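Local coordinates for CCHC-type domain-containing protein (Trypanosoma brucei brucei, PDB 7C4C) that probably trims RNA from its 3' end as an RNase D-like exonuclease, and carries zinc-binding CCHC motifs that can bind nucleotides, at residues Ser37-Ile42 and Gly190-Ile195; Arg97-Asp102 and Gly120-Gln125; Ala44-Asp49 and Arg172-Ile177; Gln50-Gly55 and Cys103-Glu108. All coordinates share one frame; numbering follows the deposited sequence.

All four contacts belong to the 3'-5' exonuclease domain. Contact 1 (37-42 with 190-195) and contact 2 (97-102 with 120-125) have centres about 9 Å apart and share the mixed sheet, since strands 37-44 and 97-100 are neighbours. Downstream of strand 37-44 the chain runs through 44-49 of contact 3, then 50-55 of contact 4, whose centres are about 13 Å apart; 97-102, 103-108, 120-125 and 172-177 follow before helix 182-202 returns to contact 1. Contacts 2 and 3 are most distant, about 24 Å between centres. One guanosine monophosphate, at the manganese ions, touches contacts 1 and 3; a second lies by contacts 2 and 4, consistent with a nucleotide-binding surface along this side of the domain.

Contact 1 of 4, residues Ser37-Ile42 and Gly190-Ile195; sequences SIALDI and GDVRHI. With MN (manganese (II) ion), chain H; MN (manganese (II) ion), chain I; ZN (zinc ion), chain E; 5GP (guanosine-5'-monophosphate), chain N.
A39, on strand 37-42, directs its methyl group at helix 190-195, where CB lies 3.6 Å from CG2 of I195 and is equally near the carbonyl oxygen of V192. The strand and helix axes approach to 7.3 Å and run at 144°, so the helix lies over the sheet in a roughly antiparallel sense. L40 turns its side chain to the far side of the strand and offers only backbone: CD1 of I195 reaches L40 O at 3.4 Å, and CG1 of V192 slides in beside the peptide that joins L40 to D41. At D41 the apolar packing gives way to metal binding. Its CG stands anti to the backbone N (chi1 -163°), and the carboxylate divides between two manganese ions: OD2 holds one at 2.2 Å, OD1 the other at 2.1 Å. From the helix, D191 OD2 binds the first ion, also at 2.2 Å, and E43 is a further ligand there. The two aspartate oxygens, OD2 of D41 and OD2 of D191, come within 3.2 Å of each other, a closeness explained by the metal they share. The phosphate oxygen O2P of guanosine monophosphate bridges both ions. On the same helix H194 binds zinc together with E158. The strand-helix pair thus supplies D41 and D191 to a two-metal centre like that of the DEDD exonucleases of the RNase H-like fold.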
# COMPACT_ATOMS: atom_id res chain seq x y z
N SER A 37 16.71 7.19 -5.65
CA SER A 37 15.27 7.25 -5.83
C SER A 37 14.74 8.56 -5.27
O SER A 37 15.18 9.03 -4.21
CB SER A 37 14.59 6.06 -5.13
OG SER A 37 15.13 4.84 -5.60
N ILE A 38 13.76 9.14 -5.96
CA ILE A 38 13.09 10.36 -5.51
C ILE A 38 11.60 10.12 -5.60
O ILE A 38 11.09 9.87 -6.70
CB ILE A 38 13.48 11.57 -6.36
CG1 ILE A 38 14.99 11.67 -6.48
CG2 ILE A 38 12.90 12.83 -5.76
CD1 ILE A 38 15.45 12.77 -7.42
N ALA A 39 10.91 10.18 -4.47
CA ALA A 39 9.46 10.18 -4.49
C ALA A 39 8.97 11.53 -4.97
O ALA A 39 9.53 12.57 -4.61
CB ALA A 39 8.90 9.89 -3.10
N LEU A 40 7.91 11.53 -5.77
CA LEU A 40 7.39 12.75 -6.35
C LEU A 40 5.87 12.80 -6.22
O LEU A 40 5.20 11.76 -6.25
CB LEU A 40 7.76 12.88 -7.82
CG LEU A 40 9.22 13.19 -8.14
CD1 LEU A 40 9.38 13.18 -9.65
CD2 LEU A 40 9.62 14.54 -7.55
N ASP A 41 5.35 14.02 -6.09
CA ASP A 41 3.91 14.26 -6.06
C ASP A 41 3.67 15.74 -6.39
O ASP A 41 4.59 16.56 -6.32
CB ASP A 41 3.32 13.87 -4.70
CG ASP A 41 1.81 13.72 -4.73
OD1 ASP A 41 1.28 13.05 -5.65
OD2 ASP A 41 1.15 14.25 -3.81
N ILE A 42 2.43 16.06 -6.76
CA ILE A 42 2.06 17.39 -7.23
C ILE A 42 0.79 17.83 -6.54
O ILE A 42 -0.16 17.05 -6.41
CB ILE A 42 1.87 17.40 -8.76
CG1 ILE A 42 3.20 17.18 -9.46
CG2 ILE A 42 1.25 18.70 -9.25
CD1 ILE A 42 3.08 17.22 -10.93
N GLY A 190 3.27 14.86 3.47
CA GLY A 190 2.92 13.49 3.84
C GLY A 190 2.82 12.57 2.64
O GLY A 190 3.25 11.42 2.70
N ASP A 191 2.28 13.08 1.53
CA ASP A 191 2.14 12.24 0.34
C ASP A 191 3.49 11.71 -0.13
O ASP A 191 3.63 10.50 -0.36
CB ASP A 191 1.40 13.01 -0.75
CG ASP A 191 -0.12 13.02 -0.54
OD1 ASP A 191 -0.57 12.81 0.61
OD2 ASP A 191 -0.88 13.24 -1.51
N VAL A 192 4.52 12.56 -0.23
CA VAL A 192 5.79 12.01 -0.73
C VAL A 192 6.46 11.14 0.33
O VAL A 192 7.12 10.15 -0.01
CB VAL A 192 6.76 13.11 -1.24
CG1 VAL A 192 6.37 13.53 -2.64
CG2 VAL A 192 6.80 14.31 -0.32
N ARG A 193 6.32 11.49 1.62
CA ARG A 193 6.80 10.60 2.69
C ARG A 193 6.19 9.22 2.57
O ARG A 193 6.87 8.21 2.79
CB ARG A 193 6.47 11.17 4.07
CG ARG A 193 7.25 12.38 4.50
CD ARG A 193 7.15 12.60 6.02
NE ARG A 193 7.46 13.98 6.35
CZ ARG A 193 6.54 14.91 6.62
NH1 ARG A 193 5.24 14.60 6.63
NH2 ARG A 193 6.92 16.16 6.89
N HIS A 194 4.89 9.14 2.28
CA HIS A 194 4.26 7.82 2.18
C HIS A 194 4.81 7.05 0.99
O HIS A 194 4.97 5.83 1.06
CB HIS A 194 2.75 7.95 2.04
CG HIS A 194 2.08 8.63 3.19
ND1 HIS A 194 0.95 9.41 3.04
CD2 HIS A 194 2.36 8.62 4.52
CE1 HIS A 194 0.57 9.86 4.22
NE2 HIS A 194 1.41 9.40 5.13
N ILE A 195 5.11 7.75 -0.10
CA ILE A 195 5.57 7.09 -1.32
C ILE A 195 6.94 6.46 -1.10
O ILE A 195 7.16 5.29 -1.42
CB ILE A 195 5.59 8.07 -2.51
CG1 ILE A 195 4.15 8.49 -2.87
CG2 ILE A 195 6.36 7.47 -3.71
CD1 ILE A 195 4.09 9.59 -3.92
MN MN H . -0.81 14.88 -2.99
MN MN I . -0.67 12.77 -6.30
ZN ZN E . 1.73 10.81 6.87
P 5GP N . -2.99 13.80 -5.07
O1P 5GP N . -3.75 13.31 -3.86
O2P 5GP N . -1.54 14.14 -4.80
O3P 5GP N . -3.20 12.98 -6.32
O5' 5GP N . -3.64 15.21 -5.43
C5' 5GP N . -3.10 16.00 -6.48
C4' 5GP N . -4.03 17.10 -6.94
O4' 5GP N . -5.26 16.52 -7.45
C3' 5GP N . -4.50 18.09 -5.88
O3' 5GP N . -3.55 19.09 -5.58
C2' 5GP N . -5.79 18.63 -6.48
O2' 5GP N . -5.50 19.59 -7.49
C1' 5GP N . -6.35 17.38 -7.17
N9 5GP N . -7.29 16.67 -6.29
C8 5GP N . -7.01 15.61 -5.51
N7 5GP N . -8.13 15.21 -4.87
C5 5GP N . -9.12 16.02 -5.27
C6 5GP N . -10.46 16.08 -4.95
O6 5GP N . -10.92 15.25 -4.13
N1 5GP N . -11.23 17.03 -5.52
C2 5GP N . -10.71 17.92 -6.39
N2 5GP N . -11.52 18.86 -6.94
N3 5GP N . -9.40 17.88 -6.72
C4 5GP N . -8.59 16.94 -6.17
O HOH W 1 3.88 11.70 7.15
O HOH W 2 0.02 11.56 -7.87
O HOH W 3 -0.61 14.48 -7.74

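Contact 2 of 4, residues Arg97-Asp102 and Gly120-Gln125; sequences RKLFFD and GVLDLQ. With 5GP (guanosine-5'-monophosphate), chain P.
L122 and L99 stand side by side on one face of the sheet, pointing the same way, with their CD2 methyls 3.8 Å apart; CD2 of L124 comes in at a slant against L99 CD2, and CD of R97 lies alongside L122 and touches the same CD2 methyl. The guanidinium beyond it pairs with E216. On the opposite face V121 pushes CG1 to within 3.5 Å of CD1 of F100, a bump against the ring. Beyond the strands the ring of F101, its CG anti to the backbone N (chi1 -165°), forms a flat bed for Q125, whose CB sits 3.7 Å above the ring centre in a CH-pi contact. D123, the N-cap of the following helix, reaches back: its OD1 takes the N-H of D102 at 2.6 Å, on the syn side and 22° out of the carboxylate plane, and also accepts weakly from Q125 N. D102 OD2 and Q125 NE2 then clasp O2' of a guanosine monophosphate, at 2.6 and 2.8 Å respectively. Backbone bonds between the parallel strands, such as K98 N to G120 O, join them into the beta-alpha-beta unit around helix 104-114, whose second strand forms an edge of the RNase H-like sheet.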
# COMPACT_ATOMS: atom_id res chain seq x y z
N ARG A 97 15.58 6.77 -10.06
CA ARG A 97 14.21 6.30 -10.09
C ARG A 97 13.27 7.38 -9.57
O ARG A 97 13.55 8.03 -8.56
CB ARG A 97 14.07 5.02 -9.25
CG ARG A 97 12.66 4.52 -9.14
CD ARG A 97 12.57 3.19 -8.39
NE ARG A 97 13.07 2.06 -9.17
CZ ARG A 97 14.12 1.31 -8.82
NH1 ARG A 97 14.79 1.57 -7.70
NH2 ARG A 97 14.50 0.31 -9.60
N LYS A 98 12.16 7.61 -10.26
CA LYS A 98 11.14 8.54 -9.80
C LYS A 98 9.92 7.75 -9.36
O LYS A 98 9.30 7.06 -10.17
CB LYS A 98 10.73 9.54 -10.89
CG LYS A 98 11.85 9.93 -11.85
CD LYS A 98 12.96 10.68 -11.15
CE LYS A 98 13.92 11.26 -12.17
NZ LYS A 98 14.32 10.26 -13.20
N LEU A 99 9.58 7.85 -8.08
CA LEU A 99 8.47 7.10 -7.51
C LEU A 99 7.23 7.98 -7.46
O LEU A 99 7.25 9.06 -6.85
CB LEU A 99 8.82 6.58 -6.13
CG LEU A 99 10.08 5.70 -6.06
CD1 LEU A 99 10.77 5.97 -4.74
CD2 LEU A 99 9.76 4.22 -6.21
N PHE A 100 6.17 7.53 -8.11
CA PHE A 100 4.85 8.14 -8.01
C PHE A 100 3.91 7.15 -7.35
O PHE A 100 4.20 5.96 -7.24
CB PHE A 100 4.30 8.52 -9.40
CG PHE A 100 5.09 9.59 -10.10
CD1 PHE A 100 6.30 9.30 -10.70
CD2 PHE A 100 4.61 10.90 -10.16
CE1 PHE A 100 7.04 10.28 -11.34
CE2 PHE A 100 5.35 11.90 -10.80
CZ PHE A 100 6.57 11.58 -11.39
N PHE A 101 2.77 7.67 -6.89
CA PHE A 101 1.62 6.85 -6.54
C PHE A 101 0.48 7.33 -7.44
O PHE A 101 -0.07 8.41 -7.21
CB PHE A 101 1.26 6.97 -5.07
CG PHE A 101 0.33 5.90 -4.58
CD1 PHE A 101 0.82 4.67 -4.17
CD2 PHE A 101 -1.04 6.11 -4.55
CE1 PHE A 101 -0.04 3.67 -3.71
CE2 PHE A 101 -1.92 5.10 -4.10
CZ PHE A 101 -1.42 3.89 -3.68
N ASP A 102 0.14 6.53 -8.45
CA ASP A 102 -0.73 6.95 -9.56
C ASP A 102 -0.13 8.15 -10.28
O ASP A 102 -0.30 9.29 -9.85
CB ASP A 102 -2.17 7.29 -9.13
CG ASP A 102 -3.07 7.67 -10.34
OD1 ASP A 102 -2.61 7.51 -11.49
OD2 ASP A 102 -4.26 8.05 -10.17
N GLY A 120 12.85 6.93 -15.99
CA GLY A 120 13.06 6.13 -14.79
C GLY A 120 11.92 6.19 -13.79
O GLY A 120 12.16 6.22 -12.58
N VAL A 121 10.70 6.22 -14.27
CA VAL A 121 9.51 6.35 -13.44
C VAL A 121 9.07 4.97 -12.99
O VAL A 121 9.18 4.00 -13.75
CB VAL A 121 8.39 7.06 -14.23
CG1 VAL A 121 7.12 7.17 -13.41
CG2 VAL A 121 8.87 8.43 -14.68
N LEU A 122 8.56 4.88 -11.75
CA LEU A 122 7.97 3.65 -11.22
C LEU A 122 6.73 4.03 -10.42
O LEU A 122 6.84 4.80 -9.46
CB LEU A 122 8.96 2.89 -10.33
CG LEU A 122 8.35 1.73 -9.57
CD1 LEU A 122 8.09 0.62 -10.55
CD2 LEU A 122 9.27 1.22 -8.45
N ASP A 123 5.56 3.52 -10.82
CA ASP A 123 4.30 3.90 -10.16
C ASP A 123 3.96 2.82 -9.13
O ASP A 123 3.71 1.66 -9.50
CB ASP A 123 3.19 4.09 -11.20
CG ASP A 123 1.86 4.55 -10.58
OD1 ASP A 123 1.80 4.76 -9.34
OD2 ASP A 123 0.88 4.78 -11.34
N LEU A 124 3.94 3.18 -7.85
CA LEU A 124 3.75 2.14 -6.82
C LEU A 124 2.31 1.70 -6.68
O LEU A 124 2.07 0.55 -6.28
CB LEU A 124 4.28 2.58 -5.45
CG LEU A 124 5.75 3.00 -5.45
CD1 LEU A 124 6.09 3.73 -4.15
CD2 LEU A 124 6.63 1.80 -5.63
N GLN A 125 1.34 2.57 -6.95
CA GLN A 125 -0.03 2.10 -7.06
C GLN A 125 -0.12 1.02 -8.12
O GLN A 125 -0.77 -0.02 -7.92
CB GLN A 125 -0.99 3.24 -7.39
CG GLN A 125 -2.46 2.86 -7.31
CD GLN A 125 -3.41 3.93 -7.85
OE1 GLN A 125 -3.34 4.29 -9.02
NE2 GLN A 125 -4.32 4.42 -7.00
P 5GP P . -10.82 4.45 -4.96
O1P 5GP P . -11.22 3.00 -4.84
O2P 5GP P . -11.56 5.19 -6.05
O3P 5GP P . -10.73 5.21 -3.66
O5' 5GP P . -9.31 4.41 -5.47
C5' 5GP P . -8.41 5.48 -5.21
C4' 5GP P . -7.45 5.71 -6.35
O4' 5GP P . -8.10 5.39 -7.61
C3' 5GP P . -6.93 7.13 -6.52
O3' 5GP P . -5.80 7.43 -5.72
C2' 5GP P . -6.66 7.23 -8.01
O2' 5GP P . -5.42 6.62 -8.34
C1' 5GP P . -7.80 6.37 -8.58
N9 5GP P . -9.03 7.17 -8.82
C8 5GP P . -10.27 6.77 -8.49
N7 5GP P . -11.17 7.72 -8.84
C5 5GP P . -10.47 8.73 -9.41
C6 5GP P . -10.85 9.95 -9.95
O6 5GP P . -12.06 10.27 -9.96
N1 5GP P . -9.91 10.77 -10.45
C2 5GP P . -8.61 10.43 -10.44
N2 5GP P . -7.67 11.27 -10.95
N3 5GP P . -8.22 9.25 -9.92
C4 5GP P . -9.13 8.38 -9.40

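Contact 3 of 4, residues Ala44-Asp49 and Arg172-Ile177; sequences AFCTTD and RPVWDI. With 5GP (guanosine-5'-monophosphate), chain N.
The hydrogen bonding centres on one carbonyl, P173 O. It accepts C46 N from across the contact at 3.2 Å, in the carbonyl plane on a lone pair, and W175 N from its own segment at 2.8 Å. The second bond closes a classic gamma turn around V174, so a single oxygen both stiffens the 172-177 loop and ties it to the 44-49 loop.

Aromatic contacts come next. The methylene CB of D176 lies over one face of the F45 ring, 3.4 Å above its plane and displaced toward the CZ rim, a CH-pi contact. CG of D176 takes the position between backbone N and carbonyl carbon (chi1 55°), which leads its carboxylate away from F45 while CB stays over the ring. A44 O lies 3.3 Å from the ring carbon CD1 of W175, at a slant to the indole.

Apolar packing is slight: P173 CB meets the root of the F45 side chain, 4.0 Å from F45 CB, and C46 SG lies beside V174 CG2 at 4.1 Å. Separately, C46 CB comes close to a backbone carbonyl, R172 O.

Ligand bonds fasten the sugar of guanosine monophosphate to the A44 backbone alone among these residues. A44 N donates to O3' at 2.8 Å, and O2' donates to A44 O at 2.6 Å, so both ribose hydroxyls are read.

The 44-49 segment, running from the end of strand 37-44 toward strand 57-64, packs against the loop between helices 162-169 and 182-202. W175 packs on V163 and M167 of the first helix and Y187 and A188 of the second, while F45 also meets S58 of strand 57-64.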
# COMPACT_ATOMS: atom_id res chain seq x y z
N ALA A 44 -2.05 20.90 -7.08
CA ALA A 44 -2.48 21.85 -8.11
C ALA A 44 -3.81 22.50 -7.73
O ALA A 44 -4.56 21.98 -6.91
CB ALA A 44 -2.61 21.18 -9.48
N PHE A 45 -4.11 23.64 -8.37
CA PHE A 45 -5.40 24.29 -8.18
C PHE A 45 -6.53 23.33 -8.54
O PHE A 45 -6.45 22.60 -9.53
CB PHE A 45 -5.57 25.55 -9.04
CG PHE A 45 -4.59 26.67 -8.78
CD1 PHE A 45 -3.42 26.47 -8.06
CD2 PHE A 45 -4.84 27.94 -9.31
CE1 PHE A 45 -2.52 27.52 -7.86
CE2 PHE A 45 -3.95 28.99 -9.13
CZ PHE A 45 -2.79 28.79 -8.39
N CYS A 46 -7.59 23.35 -7.75
CA CYS A 46 -8.76 22.55 -8.06
C CYS A 46 -9.55 23.21 -9.19
O CYS A 46 -9.60 24.44 -9.31
CB CYS A 46 -9.62 22.38 -6.81
SG CYS A 46 -8.69 21.60 -5.44
N THR A 47 -10.14 22.39 -10.03
CA THR A 47 -10.86 22.89 -11.15
C THR A 47 -12.36 22.87 -10.91
O THR A 47 -12.87 21.98 -10.29
CB THR A 47 -10.47 22.14 -12.42
OG1 THR A 47 -11.04 20.84 -12.41
CG2 THR A 47 -9.00 21.98 -12.47
N THR A 48 -13.02 23.93 -11.33
CA THR A 48 -14.47 24.11 -11.26
C THR A 48 -15.20 23.16 -12.15
O THR A 48 -16.28 22.71 -11.84
CB THR A 48 -14.90 25.57 -11.57
OG1 THR A 48 -15.30 25.71 -12.95
CG2 THR A 48 -13.79 26.54 -11.28
N ASP A 49 -14.58 22.87 -13.27
CA ASP A 49 -15.18 22.07 -14.30
C ASP A 49 -15.12 20.59 -14.11
O ASP A 49 -14.86 20.09 -13.02
CB ASP A 49 -14.53 22.40 -15.64
N ARG A 172 -13.00 25.66 -4.49
CA ARG A 172 -11.94 26.63 -4.24
C ARG A 172 -10.65 26.06 -4.81
O ARG A 172 -10.46 24.84 -4.72
CB ARG A 172 -11.83 26.87 -2.71
CG ARG A 172 -11.05 28.09 -2.21
CD ARG A 172 -10.95 29.17 -3.25
NE ARG A 172 -10.03 30.25 -2.89
CZ ARG A 172 -8.71 30.15 -2.89
NH1 ARG A 172 -7.96 31.21 -2.57
NH2 ARG A 172 -8.13 29.00 -3.18
N PRO A 173 -9.79 26.87 -5.46
CA PRO A 173 -8.45 26.36 -5.84
C PRO A 173 -7.69 25.71 -4.70
O PRO A 173 -7.00 24.71 -4.95
CB PRO A 173 -7.73 27.63 -6.34
CG PRO A 173 -8.77 28.75 -6.29
CD PRO A 173 -10.10 28.10 -6.20
N VAL A 174 -7.78 26.26 -3.48
CA VAL A 174 -7.12 25.78 -2.26
C VAL A 174 -5.65 26.14 -2.28
O VAL A 174 -5.17 26.89 -1.41
CB VAL A 174 -7.30 24.26 -2.07
CG1 VAL A 174 -6.55 23.78 -0.84
CG2 VAL A 174 -8.78 23.88 -1.98
N TRP A 175 -4.92 25.63 -3.27
CA TRP A 175 -3.46 25.68 -3.28
C TRP A 175 -2.91 26.96 -3.89
O TRP A 175 -1.72 27.02 -4.20
CB TRP A 175 -2.91 24.48 -4.03
CG TRP A 175 -3.13 23.21 -3.32
CD1 TRP A 175 -4.03 22.23 -3.65
CD2 TRP A 175 -2.43 22.74 -2.16
NE1 TRP A 175 -3.92 21.17 -2.76
CE2 TRP A 175 -2.95 21.47 -1.84
CE3 TRP A 175 -1.41 23.28 -1.37
CZ2 TRP A 175 -2.49 20.72 -0.75
CZ3 TRP A 175 -0.95 22.54 -0.29
CH2 TRP A 175 -1.50 21.28 0.02
N ASP A 176 -3.73 27.99 -4.05
CA ASP A 176 -3.23 29.25 -4.57
C ASP A 176 -2.86 30.23 -3.47
O ASP A 176 -2.30 31.29 -3.77
CB ASP A 176 -4.26 29.89 -5.50
CG ASP A 176 -5.62 30.05 -4.84
OD1 ASP A 176 -6.02 29.17 -4.04
OD2 ASP A 176 -6.28 31.07 -5.13
N ILE A 177 -3.14 29.91 -2.21
CA ILE A 177 -2.84 30.83 -1.12
C ILE A 177 -1.33 30.97 -0.94
O ILE A 177 -0.59 29.97 -0.95
CB ILE A 177 -3.49 30.34 0.19
CG1 ILE A 177 -4.91 29.83 -0.07
CG2 ILE A 177 -3.53 31.46 1.20
CD1 ILE A 177 -5.51 29.10 1.11
P 5GP N . -2.99 13.80 -5.07
O1P 5GP N . -3.75 13.31 -3.86
O2P 5GP N . -1.54 14.14 -4.80
O3P 5GP N . -3.20 12.98 -6.32
O5' 5GP N . -3.64 15.21 -5.43
C5' 5GP N . -3.10 16.00 -6.48
C4' 5GP N . -4.03 17.10 -6.94
O4' 5GP N . -5.26 16.52 -7.45
C3' 5GP N . -4.50 18.09 -5.88
O3' 5GP N . -3.55 19.09 -5.58
C2' 5GP N . -5.79 18.63 -6.48
O2' 5GP N . -5.50 19.59 -7.49
C1' 5GP N . -6.35 17.38 -7.17
N9 5GP N . -7.29 16.67 -6.29
C8 5GP N . -7.01 15.61 -5.51
N7 5GP N . -8.13 15.21 -4.87
C5 5GP N . -9.12 16.02 -5.27
C6 5GP N . -10.46 16.08 -4.95
O6 5GP N . -10.92 15.25 -4.13
N1 5GP N . -11.23 17.03 -5.52
C2 5GP N . -10.71 17.92 -6.39
N2 5GP N . -11.52 18.86 -6.94
N3 5GP N . -9.40 17.88 -6.72
C4 5GP N . -8.59 16.94 -6.17

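Contact 4 of 4, residues Gln50-Gly55 and Cys103-Glu108; sequences QAKQLG and CRRDVE. With 5GP (guanosine-5'-monophosphate), chain P.
R105, on helix 104-114 of the RNase H-like exonuclease domain, is the post against which the 50-55 loop leans. In the tight part, L54 sets CG 3.9 Å from R105 CB and carries CD1 on to OD1 of D106, 3.5 Å away; D106 is seen binding manganese in a structure of this protein. L54 also touches, with CD2, the guanosine monophosphate bound at the manganese ions, placing it between helix and nucleotide. The arginine chain bends at chi2 (-110°) and again at chi3, which brings NE and NH2 back along its own helix to E108. Both nitrogens grip the single oxygen OE1 from the same face of the carboxylate, NH2 as a salt bridge of 3.0 Å. NH1 pairs with E235, and E108 OE2 is held by the backbone N of V232, so the charged pair is fixed at both ends.

Toward solvent the fit loosens. K52 rests its aliphatic part on the R105 guanidinium, CB 4.0 Å above the centre of one face, and then leads outward to the carbonyl of I233. Q53 reaches E108 OE2 through a weak 3.4 Å bond from NE2, amide and carboxylate turned 65° apart. A single water links the loop to the helix: it accepts from L54 N and donates to R105 O at 2.8 Å and to E108 OE1 at 2.7 Å.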
# COMPACT_ATOMS: atom_id res chain seq x y z
N GLN A 50 -15.46 19.91 -15.20
CA GLN A 50 -15.47 18.47 -15.29
C GLN A 50 -14.30 17.89 -16.04
O GLN A 50 -14.34 16.75 -16.43
N ALA A 51 -13.28 18.69 -16.33
CA ALA A 51 -12.12 18.18 -17.02
C ALA A 51 -11.31 17.31 -16.06
O ALA A 51 -11.31 17.55 -14.87
CB ALA A 51 -11.29 19.31 -17.56
N LYS A 52 -10.65 16.29 -16.57
CA LYS A 52 -9.85 15.42 -15.72
C LYS A 52 -8.46 15.96 -15.45
O LYS A 52 -7.79 15.53 -14.56
CB LYS A 52 -9.77 14.00 -16.30
CG LYS A 52 -10.41 13.79 -17.66
CD LYS A 52 -9.59 12.80 -18.48
CE LYS A 52 -10.15 12.56 -19.87
NZ LYS A 52 -10.95 11.31 -19.98
N GLN A 53 -8.06 16.94 -16.21
CA GLN A 53 -6.74 17.54 -16.11
C GLN A 53 -6.54 18.22 -14.76
O GLN A 53 -7.43 18.91 -14.26
CB GLN A 53 -6.54 18.57 -17.23
CG GLN A 53 -6.50 18.00 -18.65
CD GLN A 53 -7.80 17.31 -19.08
OE1 GLN A 53 -8.90 17.78 -18.77
NE2 GLN A 53 -7.68 16.17 -19.77
N LEU A 54 -5.36 18.03 -14.17
CA LEU A 54 -4.99 18.84 -13.02
C LEU A 54 -5.04 20.33 -13.37
O LEU A 54 -4.74 20.74 -14.49
CB LEU A 54 -3.59 18.50 -12.53
CG LEU A 54 -3.42 17.14 -11.86
CD1 LEU A 54 -1.95 16.94 -11.42
CD2 LEU A 54 -4.38 17.05 -10.68
N GLY A 55 -5.41 21.14 -12.38
CA GLY A 55 -5.33 22.57 -12.56
C GLY A 55 -3.89 23.04 -12.53
O GLY A 55 -2.94 22.26 -12.55
N CYS A 103 0.55 7.91 -11.40
CA CYS A 103 1.32 8.94 -12.08
C CYS A 103 0.56 9.62 -13.20
O CYS A 103 1.09 10.58 -13.76
CB CYS A 103 2.61 8.35 -12.65
SG CYS A 103 2.35 7.24 -14.05
N ARG A 104 -0.65 9.15 -13.53
CA ARG A 104 -1.33 9.51 -14.78
C ARG A 104 -1.49 11.02 -14.93
O ARG A 104 -0.97 11.63 -15.88
CB ARG A 104 -2.70 8.82 -14.85
CG ARG A 104 -2.61 7.34 -15.16
CD ARG A 104 -3.93 6.64 -14.96
NE ARG A 104 -4.40 6.75 -13.59
CZ ARG A 104 -5.52 6.20 -13.13
NH1 ARG A 104 -6.30 5.49 -13.95
NH2 ARG A 104 -5.88 6.36 -11.86
N ARG A 105 -2.23 11.65 -14.02
CA ARG A 105 -2.47 13.08 -14.14
C ARG A 105 -1.22 13.89 -13.83
O ARG A 105 -1.03 14.98 -14.41
CB ARG A 105 -3.61 13.48 -13.23
CG ARG A 105 -4.74 12.48 -13.28
CD ARG A 105 -5.95 13.05 -13.96
NE ARG A 105 -5.75 13.27 -15.40
CZ ARG A 105 -6.08 12.40 -16.34
NH1 ARG A 105 -6.60 11.22 -16.00
NH2 ARG A 105 -5.90 12.70 -17.63
N ASP A 106 -0.36 13.41 -12.93
CA ASP A 106 0.85 14.17 -12.61
C ASP A 106 1.76 14.26 -13.82
O ASP A 106 2.31 15.33 -14.11
CB ASP A 106 1.59 13.52 -11.44
CG ASP A 106 0.77 13.51 -10.15
OD1 ASP A 106 -0.21 14.27 -10.04
OD2 ASP A 106 1.13 12.73 -9.23
N VAL A 107 1.90 13.16 -14.54
CA VAL A 107 2.73 13.13 -15.73
C VAL A 107 2.11 13.97 -16.84
O VAL A 107 2.82 14.67 -17.58
CB VAL A 107 2.93 11.67 -16.17
CG1 VAL A 107 2.79 11.53 -17.67
CG2 VAL A 107 4.27 11.19 -15.69
N GLU A 108 0.79 13.93 -16.97
CA GLU A 108 0.12 14.83 -17.90
C GLU A 108 0.47 16.28 -17.60
O GLU A 108 0.82 17.05 -18.51
CB GLU A 108 -1.39 14.62 -17.82
CG GLU A 108 -2.18 15.39 -18.84
CD GLU A 108 -3.66 15.21 -18.60
OE1 GLU A 108 -4.03 15.03 -17.43
OE2 GLU A 108 -4.43 15.23 -19.58
P 5GP P . -10.82 4.45 -4.96
O1P 5GP P . -11.22 3.00 -4.84
O2P 5GP P . -11.56 5.19 -6.05
O3P 5GP P . -10.73 5.21 -3.66
O5' 5GP P . -9.31 4.41 -5.47
C5' 5GP P . -8.41 5.48 -5.21
C4' 5GP P . -7.45 5.71 -6.35
O4' 5GP P . -8.10 5.39 -7.61
C3' 5GP P . -6.93 7.13 -6.52
O3' 5GP P . -5.80 7.43 -5.72
C2' 5GP P . -6.66 7.23 -8.01
O2' 5GP P . -5.42 6.62 -8.34
C1' 5GP P . -7.80 6.37 -8.58
N9 5GP P . -9.03 7.17 -8.82
C8 5GP P . -10.27 6.77 -8.49
N7 5GP P . -11.17 7.72 -8.84
C5 5GP P . -10.47 8.73 -9.41
C6 5GP P . -10.85 9.95 -9.95
O6 5GP P . -12.06 10.27 -9.96
N1 5GP P . -9.91 10.77 -10.45
C2 5GP P . -8.61 10.43 -10.44
N2 5GP P . -7.67 11.27 -10.95
N3 5GP P . -8.22 9.25 -9.92
C4 5GP P . -9.13 8.38 -9.40
O HOH W 4 -3.04 16.61 -15.52